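Local atomic coordinates of enterobactin synthetase component F-related protein (Vibrio cholerae serotype O1, PDB entry 4OXI), a protein that probably activates glycine with ATP, forming glycyl-adenylate, as the adenylation domain of a lipopolysaccharide modification pathway related to nonribosomal peptide synthetases. Residues 482-487 and 494-499; 489-494 and 525-530; 250-255 and 273-278. All blocks are in the same frame, centred on the assembly; numbering follows the deposited sequence.

In the fold
Interactions 1 and 2 both use helix 480-491 and lie on the same side of the chain's centre, their centres about 10 Å apart; interaction 3 lies on the opposite side, about 43 Å from interaction 1 between centres. Interaction 1 is buried: aliphatic side chains lay the helix on strand 496-500, and a water spans its polar margin. Interaction 2, only partly buried, docks the C-terminal end of the same helix on helix 524-531 through a methyl over an indole. Interaction 3 is also buried, but it fastens a loop to helix 268-279 with a direct tyrosine hydrogen bond beside a leucine on the ring.

Interaction 1: residues 482-487 and 494-499; sequences EIETVV and HSVAIV
Water 1 joins Glu484 to Ile498: it donates to Glu484 OE2 at 2.9 Å and accepts a weak bond from the backbone N of Ile498. The other carboxylate oxygen, OE1, forms a salt bridge with Arg488 one turn on. The side chain of Glu484 is fully extended, with CG anti to the backbone N (chi1 -176°), and runs past Val496 in the opposite sense, CG lying 3.8 Å from Val496 CG1. The carboxylate is thereby carried along the margin of an otherwise aliphatic contact.

Ile498 fills the centre. Its CG1 packs on the helix backbone, 3.5 Å from Glu484 N, and its CD1 sits 3.6 Å from CG2 of Ile483. The same CD1 also meets Val487 CG2 tip to tip at 3.9 Å. The other branch of Val487, CG1, rests on Val496 CG1, the two side chains meeting obliquely. On the strand, Val496 and Ile498 point toward the helix, while the intervening Ala497 faces helix 560-568.

The segment axes approach to 8.0 Å at 139°, nearer antiparallel than parallel. Helix 480-491 thus covers one face of a three-stranded mixed sheet and helix 560-568 the other, an alpha/beta sandwich consistent with the small C-terminal subdomain of adenylate-forming enzymes.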
loop_
_atom_site.group_PDB
_atom_site.type_symbol
_atom_site.label_atom_id
_atom_site.label_comp_id
_atom_site.label_asym_id
_atom_site.label_seq_id
_atom_site.Cartn_x
_atom_site.Cartn_y
_atom_site.Cartn_z
ATOM N N GLU A 482 -13.343 -8.551 11.040
ATOM C CA GLU A 482 -12.552 -7.896 12.083
ATOM C C GLU A 482 -13.418 -6.861 12.810
ATOM O O GLU A 482 -13.378 -6.754 14.031
ATOM C CB GLU A 482 -11.270 -7.240 11.548
ATOM C CG GLU A 482 -10.526 -6.454 12.649
ATOM C CD GLU A 482 -9.332 -5.611 12.161
ATOM O OE1 GLU A 482 -9.169 -5.410 10.932
ATOM O OE2 GLU A 482 -8.558 -5.133 13.026
ATOM N N ILE A 483 -14.208 -6.111 12.053
ATOM C CA ILE A 483 -15.062 -5.090 12.637
ATOM C C ILE A 483 -16.150 -5.746 13.497
ATOM O O ILE A 483 -16.378 -5.350 14.636
ATOM C CB ILE A 483 -15.702 -4.207 11.550
ATOM C CG1 ILE A 483 -14.607 -3.564 10.689
ATOM C CG2 ILE A 483 -16.590 -3.145 12.188
ATOM C CD1 ILE A 483 -15.129 -2.705 9.536
ATOM N N GLU A 484 -16.799 -6.761 12.947
ATOM C CA GLU A 484 -17.807 -7.514 13.675
ATOM C C GLU A 484 -17.255 -8.080 14.985
ATOM O O GLU A 484 -17.901 -7.993 16.032
ATOM C CB GLU A 484 -18.370 -8.630 12.796
ATOM C CG GLU A 484 -19.502 -9.395 13.465
ATOM C CD GLU A 484 -20.030 -10.523 12.608
ATOM O OE1 GLU A 484 -20.397 -11.567 13.189
ATOM O OE2 GLU A 484 -20.088 -10.362 11.364
ATOM N N THR A 485 -16.045 -8.629 14.926
ATOM C CA THR A 485 -15.396 -9.199 16.102
ATOM C C THR A 485 -15.206 -8.162 17.199
ATOM O O THR A 485 -15.462 -8.433 18.374
ATOM C CB THR A 485 -14.039 -9.817 15.722
ATOM O OG1 THR A 485 -14.269 -10.994 14.933
ATOM C CG2 THR A 485 -13.226 -10.182 16.962
ATOM N N VAL A 486 -14.768 -6.968 16.806
ATOM C CA VAL A 486 -14.574 -5.864 17.744
ATOM C C VAL A 486 -15.914 -5.374 18.297
ATOM O O VAL A 486 -16.054 -5.147 19.500
ATOM C CB VAL A 486 -13.809 -4.682 17.080
ATOM C CG1 VAL A 486 -13.913 -3.413 17.929
ATOM C CG2 VAL A 486 -12.333 -5.062 16.803
ATOM N N VAL A 487 -16.902 -5.214 17.419
ATOM C CA VAL A 487 -18.214 -4.724 17.843
ATOM C C VAL A 487 -18.901 -5.732 18.779
ATOM O O VAL A 487 -19.520 -5.334 19.765
ATOM C CB VAL A 487 -19.107 -4.346 16.632
ATOM C CG1 VAL A 487 -20.544 -4.123 17.062
ATOM C CG2 VAL A 487 -18.556 -3.103 15.926
ATOM N N HIS A 494 -25.613 -10.546 21.052
ATOM C CA HIS A 494 -25.708 -11.911 20.556
ATOM C C HIS A 494 -25.592 -11.928 19.040
ATOM O O HIS A 494 -24.998 -12.830 18.447
ATOM C CB HIS A 494 -27.049 -12.524 20.960
ATOM C CG HIS A 494 -27.226 -13.935 20.494
ATOM N ND1 HIS A 494 -27.857 -14.259 19.310
ATOM C CD2 HIS A 494 -26.829 -15.111 21.042
ATOM C CE1 HIS A 494 -27.850 -15.572 19.153
ATOM N NE2 HIS A 494 -27.232 -16.113 20.189
ATOM N N SER A 495 -26.178 -10.915 18.416
ATOM C CA SER A 495 -26.251 -10.840 16.969
ATOM C C SER A 495 -25.715 -9.483 16.482
ATOM O O SER A 495 -26.061 -8.430 17.037
ATOM C CB SER A 495 -27.701 -11.066 16.537
ATOM O OG SER A 495 -27.854 -10.863 15.145
ATOM N N VAL A 496 -24.848 -9.513 15.468
ATOM C CA VAL A 496 -24.186 -8.305 14.957
ATOM C C VAL A 496 -23.943 -8.430 13.457
ATOM O O VAL A 496 -23.467 -9.465 12.995
ATOM C CB VAL A 496 -22.800 -8.088 15.602
ATOM C CG1 VAL A 496 -22.062 -6.958 14.908
ATOM C CG2 VAL A 496 -22.901 -7.805 17.080
ATOM N N ALA A 497 -24.268 -7.385 12.698
ATOM C CA ALA A 497 -23.917 -7.328 11.277
ATOM C C ALA A 497 -23.207 -6.014 10.955
ATOM O O ALA A 497 -23.627 -4.945 11.432
ATOM C CB ALA A 497 -25.156 -7.479 10.410
ATOM N N ILE A 498 -22.133 -6.082 10.169
ATOM C CA ILE A 498 -21.428 -4.874 9.746
ATOM C C ILE A 498 -21.690 -4.685 8.256
ATOM O O ILE A 498 -21.480 -5.601 7.469
ATOM C CB ILE A 498 -19.916 -4.957 10.015
ATOM C CG1 ILE A 498 -19.646 -5.347 11.462
ATOM C CG2 ILE A 498 -19.231 -3.636 9.684
ATOM C CD1 ILE A 498 -20.031 -4.272 12.509
ATOM N N VAL A 499 -22.168 -3.506 7.872
ATOM C CA VAL A 499 -22.584 -3.269 6.498
ATOM C C VAL A 499 -21.828 -2.084 5.918
ATOM O O VAL A 499 -21.780 -1.021 6.539
ATOM C CB VAL A 499 -24.087 -2.960 6.425
ATOM C CG1 VAL A 499 -24.491 -2.678 5.001
ATOM C CG2 VAL A 499 -24.891 -4.119 6.979
HETATM O O HOH W 1 -20.905 -8.923 9.015
#

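Interaction 2: residues 489-494 and 525-530; sequences RVTQAH and DLWLSQ
Helix-to-helix packing at one end of helix 480-491: Val490 and Thr491, in its last turn, rest against Trp527 and Gln530 of helix 524-531, in a partly buried contact of 231 Å². The centre is a CH-pi contact. CG2 of Thr491 stands over the face of the Trp527 indole, 3.5 Å from the centroid of the five-membered ring and 10° off its normal, and the two side chains cross at about a right angle. CD2 and CE2, the atoms shared by both rings, are its nearest neighbours.

The first torsion of Thr491 (chi1 69°) divides the work of its two branches. OG1 lies between backbone N and carbonyl carbon, where it is hydrogen-bonded to the Val487 carbonyl and accepts from Ala493 N at 3.2 Å in an ST turn; CG2 is left to face the indole. The turn straddles the end of the helix, at which Gln492 takes a positive phi. Trp527 also meets Trp522 edge to face.

Val490 completes the contact beside the ring. Its CG1 reaches the backbone of the partner helix, 3.6 Å from Trp527 CA, and packs 4.0 Å from CD1 of the same residue. Val490 and Gln530 lie alongside with their ends pointing opposite ways; the stretched-out glutamine sets its CB 3.8 Å from Val490 CG1 and brings OE1 alongside that methyl as well.

Across the two segments the attraction is therefore chiefly van der Waals and CH-pi, while the hydroxyl of Thr491 spends its bonding on its own chain, fixing the methyl that the indole receives.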
loop_
_atom_site.group_PDB
_atom_site.type_symbol
_atom_site.label_atom_id
_atom_site.label_comp_id
_atom_site.label_asym_id
_atom_site.label_seq_id
_atom_site.Cartn_x
_atom_site.Cartn_y
_atom_site.Cartn_z
ATOM N N ARG A 489 -17.361 -7.853 20.857
ATOM C CA ARG A 489 -16.668 -7.715 22.139
ATOM C C ARG A 489 -17.196 -6.528 22.935
ATOM O O ARG A 489 -17.512 -6.648 24.117
ATOM C CB ARG A 489 -15.168 -7.489 21.921
ATOM C CG ARG A 489 -14.317 -8.743 21.873
ATOM C CD ARG A 489 -12.896 -8.444 22.375
ATOM N NE ARG A 489 -12.318 -7.252 21.752
ATOM C CZ ARG A 489 -11.609 -7.260 20.622
ATOM N NH1 ARG A 489 -11.119 -6.128 20.135
ATOM N NH2 ARG A 489 -11.380 -8.397 19.978
ATOM N N VAL A 490 -17.272 -5.380 22.268
ATOM C CA VAL A 490 -17.604 -4.120 22.910
ATOM C C VAL A 490 -19.087 -4.052 23.312
ATOM O O VAL A 490 -19.426 -3.526 24.367
ATOM C CB VAL A 490 -17.222 -2.937 21.993
ATOM C CG1 VAL A 490 -17.765 -1.642 22.530
ATOM C CG2 VAL A 490 -15.702 -2.855 21.825
ATOM N N THR A 491 -19.970 -4.599 22.485
ATOM C CA THR A 491 -21.390 -4.552 22.801
ATOM C C THR A 491 -21.904 -5.755 23.578
ATOM O O THR A 491 -22.952 -5.667 24.215
ATOM C CB THR A 491 -22.246 -4.391 21.539
ATOM O OG1 THR A 491 -22.177 -5.588 20.754
ATOM C CG2 THR A 491 -21.757 -3.194 20.726
ATOM N N GLN A 492 -21.183 -6.873 23.517
ATOM C CA GLN A 492 -21.634 -8.130 24.125
ATOM C C GLN A 492 -22.952 -8.607 23.520
ATOM O O GLN A 492 -23.634 -9.459 24.094
ATOM C CB GLN A 492 -21.755 -8.015 25.659
ATOM C CG GLN A 492 -20.417 -7.899 26.400
ATOM C CD GLN A 492 -19.494 -9.067 26.111
ATOM O OE1 GLN A 492 -19.835 -10.225 26.373
ATOM N NE2 GLN A 492 -18.320 -8.772 25.554
ATOM N N ALA A 493 -23.301 -8.061 22.355
ATOM C CA ALA A 493 -24.506 -8.465 21.634
ATOM C C ALA A 493 -24.449 -9.916 21.152
ATOM O O ALA A 493 -23.380 -10.447 20.859
ATOM C CB ALA A 493 -24.754 -7.528 20.450
ATOM N N HIS A 494 -25.613 -10.546 21.052
ATOM C CA HIS A 494 -25.708 -11.911 20.556
ATOM C C HIS A 494 -25.592 -11.928 19.040
ATOM O O HIS A 494 -24.998 -12.830 18.447
ATOM C CB HIS A 494 -27.049 -12.524 20.960
ATOM C CG HIS A 494 -27.226 -13.935 20.494
ATOM N ND1 HIS A 494 -27.857 -14.259 19.310
ATOM C CD2 HIS A 494 -26.829 -15.111 21.042
ATOM C CE1 HIS A 494 -27.850 -15.572 19.153
ATOM N NE2 HIS A 494 -27.232 -16.113 20.189
ATOM N N ASP A 525 -22.642 5.573 22.979
ATOM C CA ASP A 525 -21.519 6.462 23.297
ATOM C C ASP A 525 -20.334 5.650 23.797
ATOM O O ASP A 525 -19.195 5.855 23.373
ATOM C CB ASP A 525 -21.912 7.489 24.356
ATOM C CG ASP A 525 -22.988 8.434 23.871
ATOM O OD1 ASP A 525 -24.067 8.489 24.512
ATOM O OD2 ASP A 525 -22.754 9.117 22.845
ATOM N N LEU A 526 -20.616 4.732 24.714
ATOM C CA LEU A 526 -19.601 3.862 25.268
ATOM C C LEU A 526 -19.004 2.956 24.173
ATOM O O LEU A 526 -17.782 2.803 24.079
ATOM C CB LEU A 526 -20.201 3.027 26.398
ATOM C CG LEU A 526 -19.261 2.018 27.050
ATOM C CD1 LEU A 526 -18.029 2.727 27.587
ATOM C CD2 LEU A 526 -19.966 1.258 28.163
ATOM N N TRP A 527 -19.875 2.382 23.344
ATOM C CA TRP A 527 -19.464 1.510 22.242
ATOM C C TRP A 527 -18.507 2.208 21.291
ATOM O O TRP A 527 -17.474 1.652 20.920
ATOM C CB TRP A 527 -20.676 1.085 21.433
ATOM C CG TRP A 527 -21.640 0.232 22.178
ATOM C CD1 TRP A 527 -21.440 -0.399 23.377
ATOM C CD2 TRP A 527 -22.975 -0.083 21.774
ATOM N NE1 TRP A 527 -22.572 -1.098 23.734
ATOM C CE2 TRP A 527 -23.531 -0.914 22.768
ATOM C CE3 TRP A 527 -23.754 0.256 20.661
ATOM C CZ2 TRP A 527 -24.830 -1.419 22.677
ATOM C CZ3 TRP A 527 -25.051 -0.241 20.577
ATOM C CH2 TRP A 527 -25.572 -1.069 21.578
ATOM N N LEU A 528 -18.885 3.419 20.887
ATOM C CA LEU A 528 -18.087 4.241 19.996
ATOM C C LEU A 528 -16.722 4.524 20.613
ATOM O O LEU A 528 -15.687 4.401 19.954
ATOM C CB LEU A 528 -18.813 5.556 19.734
ATOM C CG LEU A 528 -18.170 6.487 18.718
ATOM C CD1 LEU A 528 -17.971 5.735 17.416
ATOM C CD2 LEU A 528 -19.010 7.735 18.500
ATOM N N SER A 529 -16.729 4.889 21.889
ATOM C CA SER A 529 -15.501 5.212 22.605
ATOM C C SER A 529 -14.519 4.039 22.619
ATOM O O SER A 529 -13.325 4.219 22.394
ATOM C CB SER A 529 -15.823 5.661 24.032
ATOM O OG SER A 529 -14.712 5.458 24.882
ATOM N N GLN A 530 -15.027 2.840 22.878
ATOM C CA GLN A 530 -14.184 1.649 22.886
ATOM C C GLN A 530 -13.731 1.182 21.490
ATOM O O GLN A 530 -12.598 0.749 21.328
ATOM C CB GLN A 530 -14.868 0.517 23.654
ATOM C CG GLN A 530 -15.032 0.843 25.133
ATOM C CD GLN A 530 -15.858 -0.186 25.880
ATOM O OE1 GLN A 530 -16.279 -1.201 25.316
ATOM N NE2 GLN A 530 -16.095 0.071 27.159
#

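Interaction 3: residues 250-255 and 273-278; sequences FPLNAQ and IFYSLI
The loop that follows helix 236-249 and leads into strand 257-260 is fastened to helix 268-279 by Tyr275, which donates its hydroxyl to the backbone carbonyl of Phe250. The distance from Tyr275 OH to Phe250 O is 2.6 Å, and the donor lies in the carbonyl plane on a lone pair, with a C=O...donor angle of 144°; the carbonyl oxygen in turn sits at the edge of the phenol ring, in its plane. Tyr275 CG is anti to the backbone N (chi1 -162°), a torsion that sends the ring from the helix to the loop. Both elements belong to the AMP-binding enzyme region, and strand 332-336 backs the contact, its Leu332 touching Phe250, Leu252 and Tyr275.

Leu252 covers one face of the phenol. Its CD1 stands 3.7 Å from the Tyr275 ring centroid and only 5° off the normal, a CH-pi contact, while CD2 comes to 3.6 Å from Tyr275 OH at the hydroxyl end. Leucine and tyrosine side chains run nearly perpendicular. Close to the same hydroxyl lies Phe250 CB, at 3.3 Å; the phenyl ring beyond it leads away from the helix and meets Phe334 edge to face.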
loop_
_atom_site.group_PDB
_atom_site.type_symbol
_atom_site.label_atom_id
_atom_site.label_comp_id
_atom_site.label_asym_id
_atom_site.label_seq_id
_atom_site.Cartn_x
_atom_site.Cartn_y
_atom_site.Cartn_z
ATOM N N PHE A 250 5.922 0.987 -18.887
ATOM C CA PHE A 250 5.588 2.408 -18.854
ATOM C C PHE A 250 6.770 3.236 -18.363
ATOM O O PHE A 250 6.739 3.780 -17.255
ATOM C CB PHE A 250 4.387 2.639 -17.941
ATOM C CG PHE A 250 3.237 1.727 -18.229
ATOM C CD1 PHE A 250 2.380 1.989 -19.282
ATOM C CD2 PHE A 250 3.019 0.607 -17.450
ATOM C CE1 PHE A 250 1.323 1.150 -19.554
ATOM C CE2 PHE A 250 1.962 -0.243 -17.710
ATOM C CZ PHE A 250 1.112 0.025 -18.767
ATOM N N PRO A 251 7.814 3.351 -19.196
ATOM C CA PRO A 251 9.027 4.054 -18.763
ATOM C C PRO A 251 8.799 5.547 -18.564
ATOM O O PRO A 251 8.080 6.173 -19.343
ATOM C CB PRO A 251 10.005 3.807 -19.919
ATOM C CG PRO A 251 9.121 3.593 -21.123
ATOM C CD PRO A 251 7.887 2.901 -20.598
ATOM N N LEU A 252 9.403 6.112 -17.524
ATOM C CA LEU A 252 9.334 7.549 -17.297
ATOM C C LEU A 252 10.669 8.148 -17.671
ATOM O O LEU A 252 11.626 7.428 -17.905
ATOM C CB LEU A 252 9.083 7.849 -15.817
ATOM C CG LEU A 252 7.846 7.223 -15.176
ATOM C CD1 LEU A 252 7.683 7.662 -13.703
ATOM C CD2 LEU A 252 6.634 7.581 -16.000
ATOM N N ASN A 253 10.743 9.468 -17.695
ATOM C CA ASN A 253 12.025 10.151 -17.819
ATOM C C ASN A 253 12.189 11.125 -16.652
ATOM O O ASN A 253 11.237 11.376 -15.908
ATOM C CB ASN A 253 12.089 10.915 -19.140
ATOM C CG ASN A 253 10.959 11.892 -19.274
ATOM O OD1 ASN A 253 10.997 12.958 -18.677
ATOM N ND2 ASN A 253 9.918 11.519 -20.023
ATOM N N ALA A 254 13.379 11.704 -16.521
ATOM C CA ALA A 254 13.688 12.601 -15.417
ATOM C C ALA A 254 12.846 13.874 -15.388
ATOM O O ALA A 254 12.907 14.626 -14.414
ATOM C CB ALA A 254 15.182 12.963 -15.429
ATOM N N GLN A 255 12.074 14.140 -16.438
ATOM C CA GLN A 255 11.253 15.350 -16.436
ATOM C C GLN A 255 9.874 15.061 -15.865
ATOM O O GLN A 255 9.060 15.972 -15.702
ATOM C CB GLN A 255 11.135 15.953 -17.846
ATOM C CG GLN A 255 12.478 16.179 -18.528
ATOM C CD GLN A 255 13.539 16.691 -17.571
ATOM O OE1 GLN A 255 13.312 17.645 -16.822
ATOM N NE2 GLN A 255 14.703 16.053 -17.585
ATOM N N ILE A 273 7.089 5.694 -4.887
ATOM C CA ILE A 273 8.449 6.018 -4.454
ATOM C C ILE A 273 9.529 5.423 -5.354
ATOM O O ILE A 273 10.468 6.117 -5.747
ATOM C CB ILE A 273 8.694 5.552 -2.994
ATOM C CG1 ILE A 273 7.811 6.334 -2.024
ATOM C CG2 ILE A 273 10.142 5.719 -2.607
ATOM C CD1 ILE A 273 7.999 5.922 -0.559
ATOM N N PHE A 274 9.417 4.140 -5.685
ATOM C CA PHE A 274 10.499 3.498 -6.426
ATOM C C PHE A 274 10.387 3.659 -7.933
ATOM O O PHE A 274 11.403 3.629 -8.632
ATOM C CB PHE A 274 10.686 2.044 -5.974
ATOM C CG PHE A 274 11.194 1.950 -4.572
ATOM C CD1 PHE A 274 12.541 2.156 -4.306
ATOM C CD2 PHE A 274 10.325 1.723 -3.513
ATOM C CE1 PHE A 274 13.016 2.115 -3.016
ATOM C CE2 PHE A 274 10.795 1.676 -2.216
ATOM C CZ PHE A 274 12.140 1.871 -1.964
ATOM N N TYR A 275 9.159 3.855 -8.415
ATOM C CA TYR A 275 8.909 4.228 -9.804
ATOM C C TYR A 275 9.581 5.570 -10.073
ATOM O O TYR A 275 10.247 5.758 -11.088
ATOM C CB TYR A 275 7.417 4.417 -9.992
ATOM C CG TYR A 275 6.885 4.399 -11.407
ATOM C CD1 TYR A 275 7.611 3.853 -12.468
ATOM C CD2 TYR A 275 5.624 4.905 -11.670
ATOM C CE1 TYR A 275 7.072 3.820 -13.763
ATOM C CE2 TYR A 275 5.087 4.875 -12.930
ATOM C CZ TYR A 275 5.807 4.339 -13.976
ATOM O OH TYR A 275 5.215 4.349 -15.218
ATOM N N SER A 276 9.396 6.520 -9.165
ATOM C CA SER A 276 10.020 7.820 -9.351
ATOM C C SER A 276 11.543 7.690 -9.282
ATOM O O SER A 276 12.270 8.281 -10.073
ATOM C CB SER A 276 9.525 8.814 -8.299
ATOM O OG SER A 276 10.212 10.054 -8.431
ATOM N N LEU A 277 12.017 6.906 -8.328
ATOM C CA LEU A 277 13.446 6.807 -8.063
ATOM C C LEU A 277 14.201 6.195 -9.248
ATOM O O LEU A 277 15.240 6.698 -9.656
ATOM C CB LEU A 277 13.660 5.961 -6.808
ATOM C CG LEU A 277 15.031 5.771 -6.156
ATOM C CD1 LEU A 277 15.838 7.056 -6.028
ATOM C CD2 LEU A 277 14.790 5.173 -4.781
ATOM N N ILE A 278 13.675 5.108 -9.800
ATOM C CA ILE A 278 14.361 4.423 -10.885
ATOM C C ILE A 278 14.388 5.292 -12.139
ATOM O O ILE A 278 15.232 5.104 -13.015
ATOM C CB ILE A 278 13.724 3.052 -11.186
ATOM C CG1 ILE A 278 14.637 2.218 -12.092
ATOM C CG2 ILE A 278 12.365 3.223 -11.815
ATOM C CD1 ILE A 278 14.152 0.794 -12.277
#